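Local coordinates for conserved protein (MTH177) (Methanothermobacter marburgensis, PDB 1TR8) that probably contacts the emerging nascent polypeptide chain on the ribosome, working as a homodimer that also binds ribosomal RNA, at residues M11-G16 / N33-V38; R26-I31 / R56-E61. One frame throughout, in Å; residues are numbered along the deposited sequence.

Interactions 1 and 2 belong to different three-stranded antiparallel sheets of the NAC domain, with centres about 24 Å apart. The strand 27-32 of interaction 2 is followed directly in the chain by the strand 35-41 of interaction 1. Interaction 1 joins the short outermost strand 12-14 to its neighbour in a surface contact, where a salt bridge between exposed side chains, a water and a small apolar face supplement the main-chain bonds. Interaction 2 lies close to the centre of the chain and is partly buried; its salt bridge sits among isoleucine and leucine side chains, and the carboxylate in it also pairs with an arginine of the third subunit. Both contacts also touch the second subunit.

Interaction 1: residues M11-G16 / N33-V38; sequences MKDLRG and NPKVNV
The carboxylate of Asp13 and the amide of Asn37 lie side by side and point the same way, their planes 42° apart. Lys35 NZ comes from above the carboxylate plane to form a salt bridge with Asp13 OD1 at 3.1 Å; a chain bent at CB-CG and again at CD-CE brings the ammonium there. Asp13 and Asn37 are the non-hydrogen-bonded pair of an antiparallel ladder, in which strand 12-14 edges one sheet of the NAC domain. At the flank of this polar group, selenomethionine Met11 bends across Asn37 at about a right angle, CE reaching Asn37 CB at 3.5 Å.

Lys12, Leu14, Val36 and Val38 occupy the other face. Lys12 and Val38 form a hydrogen-bonded pair: Lys12 N reaches Val38 O at 2.9 Å and Val38 N returns to Lys12 O, both donors in the carbonyl plane. Leu14 CD2 touches Val36 CG1 at 3.8 Å, and Leu14 also packs on Ile22 of the second subunit. Leu14 N still bonds to Val36 O, but a water replaces the reciprocal bond, donating to Leu14 O at 2.7 Å and accepting from Val36 N at 2.7 Å.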
loop_
_atom_site.group_PDB
_atom_site.type_symbol
_atom_site.label_atom_id
_atom_site.label_comp_id
_atom_site.label_asym_id
_atom_site.label_seq_id
_atom_site.Cartn_x
_atom_site.Cartn_y
_atom_site.Cartn_z
HETATM N N MSE A 11 22.717 -12.488 9.394
HETATM C CA MSE A 11 21.281 -12.590 9.138
HETATM C C MSE A 11 20.501 -13.228 10.287
HETATM O O MSE A 11 20.959 -14.164 10.941
HETATM C CB MSE A 11 21.005 -13.374 7.843
HETATM C CG MSE A 11 21.773 -12.899 6.601
HETATM SE SE MSE A 11 20.686 -11.967 5.257
HETATM C CE MSE A 11 20.082 -13.432 4.288
ATOM N N LYS A 12 19.305 -12.691 10.496
ATOM C CA LYS A 12 18.342 -13.160 11.472
ATOM C C LYS A 12 17.124 -13.692 10.704
ATOM O O LYS A 12 16.850 -13.251 9.595
ATOM C CB LYS A 12 17.969 -11.965 12.342
ATOM C CG LYS A 12 17.052 -12.274 13.500
ATOM C CD LYS A 12 17.814 -12.572 14.799
ATOM C CE LYS A 12 16.867 -12.638 16.007
ATOM N NZ LYS A 12 15.991 -11.433 16.108
ATOM N N ASP A 13 16.414 -14.667 11.259
ATOM C CA ASP A 13 15.169 -15.148 10.660
ATOM C C ASP A 13 14.012 -14.248 11.071
ATOM O O ASP A 13 14.011 -13.693 12.168
ATOM C CB ASP A 13 14.852 -16.579 11.087
ATOM C CG ASP A 13 15.802 -17.595 10.481
ATOM O OD1 ASP A 13 16.051 -17.542 9.252
ATOM O OD2 ASP A 13 16.317 -18.515 11.155
ATOM N N LEU A 14 13.065 -14.064 10.153
ATOM C CA LEU A 14 11.864 -13.261 10.405
ATOM C C LEU A 14 10.685 -14.198 10.289
ATOM O O LEU A 14 10.455 -14.783 9.232
ATOM C CB LEU A 14 11.744 -12.111 9.405
ATOM C CG LEU A 14 10.683 -11.053 9.688
ATOM C CD1 LEU A 14 11.064 -10.291 10.941
ATOM C CD2 LEU A 14 10.489 -10.073 8.523
ATOM N N ARG A 15 10.010 -14.410 11.417
ATOM C CA ARG A 15 9.026 -15.479 11.560
ATOM C C ARG A 15 7.588 -14.953 11.433
ATOM O O ARG A 15 7.302 -13.803 11.762
ATOM C CB ARG A 15 9.254 -16.172 12.916
ATOM C CG ARG A 15 8.569 -17.487 13.057
ATOM C CD ARG A 15 8.959 -18.236 14.316
ATOM N NE ARG A 15 7.972 -19.238 14.707
ATOM C CZ ARG A 15 7.008 -19.044 15.598
ATOM N NH1 ARG A 15 6.857 -17.858 16.170
ATOM N NH2 ARG A 15 6.182 -20.047 15.913
ATOM N N GLY A 16 6.701 -15.787 10.892
ATOM C CA GLY A 16 5.266 -15.468 10.789
ATOM C C GLY A 16 4.906 -14.513 9.667
ATOM O O GLY A 16 3.970 -13.735 9.798
ATOM N N ASN A 33 3.347 -16.854 2.085
ATOM C CA ASN A 33 4.074 -17.624 3.074
ATOM C C ASN A 33 5.530 -17.827 2.666
ATOM O O ASN A 33 6.030 -18.948 2.574
ATOM C CB ASN A 33 3.365 -18.961 3.312
ATOM C CG ASN A 33 2.001 -18.778 3.970
ATOM O OD1 ASN A 33 0.970 -19.212 3.437
ATOM N ND2 ASN A 33 1.989 -18.113 5.125
ATOM N N PRO A 34 6.217 -16.722 2.426
ATOM C CA PRO A 34 7.624 -16.772 2.104
ATOM C C PRO A 34 8.489 -17.078 3.305
ATOM O O PRO A 34 8.050 -16.940 4.453
ATOM C CB PRO A 34 7.894 -15.346 1.631
ATOM C CG PRO A 34 6.913 -14.533 2.344
ATOM C CD PRO A 34 5.696 -15.346 2.429
ATOM N N LYS A 35 9.717 -17.495 3.029
ATOM C CA LYS A 35 10.772 -17.500 4.024
ATOM C C LYS A 35 11.527 -16.166 3.933
ATOM O O LYS A 35 11.857 -15.695 2.842
ATOM C CB LYS A 35 11.711 -18.679 3.779
ATOM C CG LYS A 35 12.936 -18.627 4.669
ATOM C CD LYS A 35 13.361 -20.001 5.178
ATOM C CE LYS A 35 14.268 -19.798 6.387
ATOM N NZ LYS A 35 14.209 -18.355 6.838
ATOM N N VAL A 36 11.759 -15.532 5.075
ATOM C CA VAL A 36 12.344 -14.202 5.097
ATOM C C VAL A 36 13.477 -14.087 6.117
ATOM O O VAL A 36 13.333 -14.472 7.274
ATOM C CB VAL A 36 11.296 -13.111 5.406
ATOM C CG1 VAL A 36 11.944 -11.738 5.397
ATOM C CG2 VAL A 36 10.124 -13.163 4.435
ATOM N N ASN A 37 14.610 -13.579 5.643
ATOM C CA ASN A 37 15.765 -13.241 6.458
ATOM C C ASN A 37 16.002 -11.735 6.435
ATOM O O ASN A 37 15.691 -11.062 5.455
ATOM C CB ASN A 37 17.005 -13.939 5.904
ATOM C CG ASN A 37 17.013 -15.417 6.216
ATOM O OD1 ASN A 37 16.197 -15.891 7.002
ATOM N ND2 ASN A 37 17.923 -16.158 5.591
ATOM N N VAL A 38 16.579 -11.215 7.508
ATOM C CA VAL A 38 16.865 -9.791 7.605
ATOM C C VAL A 38 18.265 -9.521 8.175
ATOM O O VAL A 38 18.792 -10.282 8.974
ATOM C CB VAL A 38 15.774 -9.067 8.432
ATOM C CG1 VAL A 38 15.764 -9.552 9.846
ATOM C CG2 VAL A 38 15.971 -7.538 8.398
HETATM O O HOH W 1 11.065 -16.661 7.454
#

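Interaction 2: residues R26-I31 / R56-E61; sequences RKEIII and RSLEAE
Glu28 and Arg56 satisfy each other twice over, through the main chain and through their side chains. As a hydrogen-bonded antiparallel pair they exchange two bonds, Glu28 N to Arg56 O at 2.8 Å and Arg56 N to Glu28 O at 2.9 Å, each running nearly along the C=O axis. One step further, Leu58 N bonds to Arg26 O at 2.9 Å, although here the donor stands 54° out of the carbonyl plane.

The extended chain of Glu28 carries its carboxylate to the edge of the Arg56 guanidinium. Arg56 NH2 meets Glu28 OE1 at 2.7 Å in a salt bridge, with OE1 close to the guanidinium plane, while Arg56 NE adds a weak bond to the same oxygen. The bend of Arg56 at chi3 (67°) brings NE and NH2 round to the Glu28 carboxylate, the two flat groups being 57° apart. Ile30 CD1 sits over the centre of one guanidinium face, 3.4 Å above its plane, and Leu58 CD1 packs on Glu28 CG at 3.7 Å. The other carboxylate oxygen, Glu28 OE2, forms a salt bridge with Arg56 of the third subunit, so this buried acid lies between two arginines and probably remains ionised. An alanine in place of Arg56 removes the NE and NH2 donors to Glu28 OE1 and the flat surface under Ile30 CD1, which would probably weaken the pairing of this buried acid and loosen the packing around it.

On the opposite face Ser57 OG donates to Glu59 OE2 at 3.1 Å, whereas Lys27 NZ pairs with Glu55. Arg26 extends away to a salt bridge with Glu89 in helix 80-89. Leu58 to Glu61 continue into an antiparallel ladder with the third subunit, making this the arrangement of a strand that is outermost within its own chain and through which a NAC-domain sheet runs on across a subunit interface.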
loop_
_atom_site.group_PDB
_atom_site.type_symbol
_atom_site.label_atom_id
_atom_site.label_comp_id
_atom_site.label_asym_id
_atom_site.label_seq_id
_atom_site.Cartn_x
_atom_site.Cartn_y
_atom_site.Cartn_z
ATOM N N ARG A 26 3.188 -0.691 -12.750
ATOM C CA ARG A 26 2.341 -1.460 -13.650
ATOM C C ARG A 26 1.847 -2.800 -13.078
ATOM O O ARG A 26 1.048 -3.518 -13.708
ATOM C CB ARG A 26 3.128 -1.748 -14.929
ATOM C CG ARG A 26 3.690 -0.521 -15.654
ATOM C CD ARG A 26 4.284 -0.841 -17.023
ATOM N NE ARG A 26 3.314 -1.594 -17.806
ATOM C CZ ARG A 26 2.371 -1.046 -18.563
ATOM N NH1 ARG A 26 2.322 0.267 -18.736
ATOM N NH2 ARG A 26 1.500 -1.820 -19.185
ATOM N N LYS A 27 2.366 -3.161 -11.910
ATOM C CA LYS A 27 2.105 -4.476 -11.382
ATOM C C LYS A 27 2.645 -4.610 -9.982
ATOM O O LYS A 27 3.410 -3.776 -9.510
ATOM C CB LYS A 27 2.739 -5.561 -12.264
ATOM C CG LYS A 27 4.246 -5.716 -12.108
ATOM C CD LYS A 27 4.783 -6.882 -12.928
ATOM C CE LYS A 27 6.268 -7.177 -12.623
ATOM N NZ LYS A 27 6.914 -8.058 -13.666
ATOM N N GLU A 28 2.212 -5.689 -9.340
ATOM C CA GLU A 28 2.700 -6.100 -8.059
ATOM C C GLU A 28 3.044 -7.595 -8.098
ATOM O O GLU A 28 2.434 -8.379 -8.823
ATOM C CB GLU A 28 1.639 -5.783 -7.009
ATOM C CG GLU A 28 1.152 -4.333 -7.136
ATOM C CD GLU A 28 0.146 -3.915 -6.082
ATOM O OE1 GLU A 28 -0.573 -4.805 -5.577
ATOM O OE2 GLU A 28 0.050 -2.689 -5.801
ATOM N N ILE A 29 4.058 -7.967 -7.331
ATOM C CA ILE A 29 4.505 -9.333 -7.240
ATOM C C ILE A 29 4.149 -9.763 -5.830
ATOM O O ILE A 29 4.499 -9.086 -4.884
ATOM C CB ILE A 29 6.035 -9.445 -7.484
ATOM C CG1 ILE A 29 6.390 -8.907 -8.870
ATOM C CG2 ILE A 29 6.484 -10.907 -7.348
ATOM C CD1 ILE A 29 7.868 -8.826 -9.147
ATOM N N ILE A 30 3.430 -10.871 -5.703
ATOM C CA ILE A 30 2.968 -11.336 -4.412
ATOM C C ILE A 30 3.585 -12.703 -4.128
ATOM O O ILE A 30 3.489 -13.618 -4.962
ATOM C CB ILE A 30 1.407 -11.445 -4.415
ATOM C CG1 ILE A 30 0.768 -10.077 -4.664
ATOM C CG2 ILE A 30 0.874 -12.025 -3.114
ATOM C CD1 ILE A 30 0.230 -9.961 -6.046
ATOM N N ILE A 31 4.238 -12.818 -2.971
ATOM C CA ILE A 31 4.761 -14.091 -2.490
ATOM C C ILE A 31 4.050 -14.521 -1.219
ATOM O O ILE A 31 4.185 -13.879 -0.173
ATOM C CB ILE A 31 6.269 -13.984 -2.222
ATOM C CG1 ILE A 31 6.955 -13.343 -3.426
ATOM C CG2 ILE A 31 6.839 -15.374 -1.967
ATOM C CD1 ILE A 31 8.441 -13.183 -3.271
ATOM N N ARG A 56 0.263 -9.639 -10.351
ATOM C CA ARG A 56 -1.028 -8.947 -10.337
ATOM C C ARG A 56 -0.836 -7.630 -11.061
ATOM O O ARG A 56 -0.053 -6.808 -10.610
ATOM C CB ARG A 56 -1.353 -8.646 -8.885
ATOM C CG ARG A 56 -2.711 -8.137 -8.643
ATOM C CD ARG A 56 -3.107 -8.353 -7.199
ATOM N NE ARG A 56 -2.310 -7.547 -6.301
ATOM C CZ ARG A 56 -2.295 -7.706 -4.992
ATOM N NH1 ARG A 56 -2.978 -8.703 -4.446
ATOM N NH2 ARG A 56 -1.570 -6.892 -4.239
ATOM N N SER A 57 -1.492 -7.430 -12.191
ATOM C CA SER A 57 -1.255 -6.229 -12.987
ATOM C C SER A 57 -2.138 -5.055 -12.528
ATOM O O SER A 57 -3.135 -5.259 -11.835
ATOM C CB SER A 57 -1.455 -6.521 -14.469
ATOM O OG SER A 57 -2.829 -6.591 -14.771
ATOM N N LEU A 58 -1.656 -3.839 -12.762
ATOM C CA LEU A 58 -2.378 -2.622 -12.389
ATOM C C LEU A 58 -2.659 -1.769 -13.623
ATOM O O LEU A 58 -1.780 -1.546 -14.433
ATOM C CB LEU A 58 -1.574 -1.798 -11.379
ATOM C CG LEU A 58 -2.005 -1.973 -9.918
ATOM C CD1 LEU A 58 -1.591 -3.302 -9.377
ATOM C CD2 LEU A 58 -1.466 -0.848 -9.048
ATOM N N GLU A 59 -3.881 -1.283 -13.766
ATOM C CA GLU A 59 -4.300 -0.614 -15.004
ATOM C C GLU A 59 -4.736 0.816 -14.725
ATOM O O GLU A 59 -5.231 1.098 -13.648
ATOM C CB GLU A 59 -5.451 -1.406 -15.640
ATOM C CG GLU A 59 -4.986 -2.318 -16.761
ATOM C CD GLU A 59 -5.391 -3.768 -16.562
ATOM O OE1 GLU A 59 -6.620 -4.025 -16.484
ATOM O OE2 GLU A 59 -4.471 -4.632 -16.487
ATOM N N ALA A 60 -4.577 1.725 -15.683
ATOM C CA ALA A 60 -5.036 3.086 -15.463
ATOM C C ALA A 60 -6.563 3.103 -15.327
ATOM O O ALA A 60 -7.273 2.497 -16.130
ATOM C CB ALA A 60 -4.587 4.000 -16.569
ATOM N N GLU A 61 -7.019 3.727 -14.246
ATOM C CA GLU A 61 -8.438 3.860 -13.883
ATOM C C GLU A 61 -8.947 5.220 -14.377
ATOM O O GLU A 61 -8.575 6.251 -13.837
ATOM C CB GLU A 61 -8.582 3.715 -12.352
ATOM C CG GLU A 61 -9.897 4.192 -11.722
ATOM C CD GLU A 61 -11.052 3.203 -11.836
ATOM O OE1 GLU A 61 -10.867 1.993 -11.549
ATOM O OE2 GLU A 61 -12.179 3.654 -12.143
#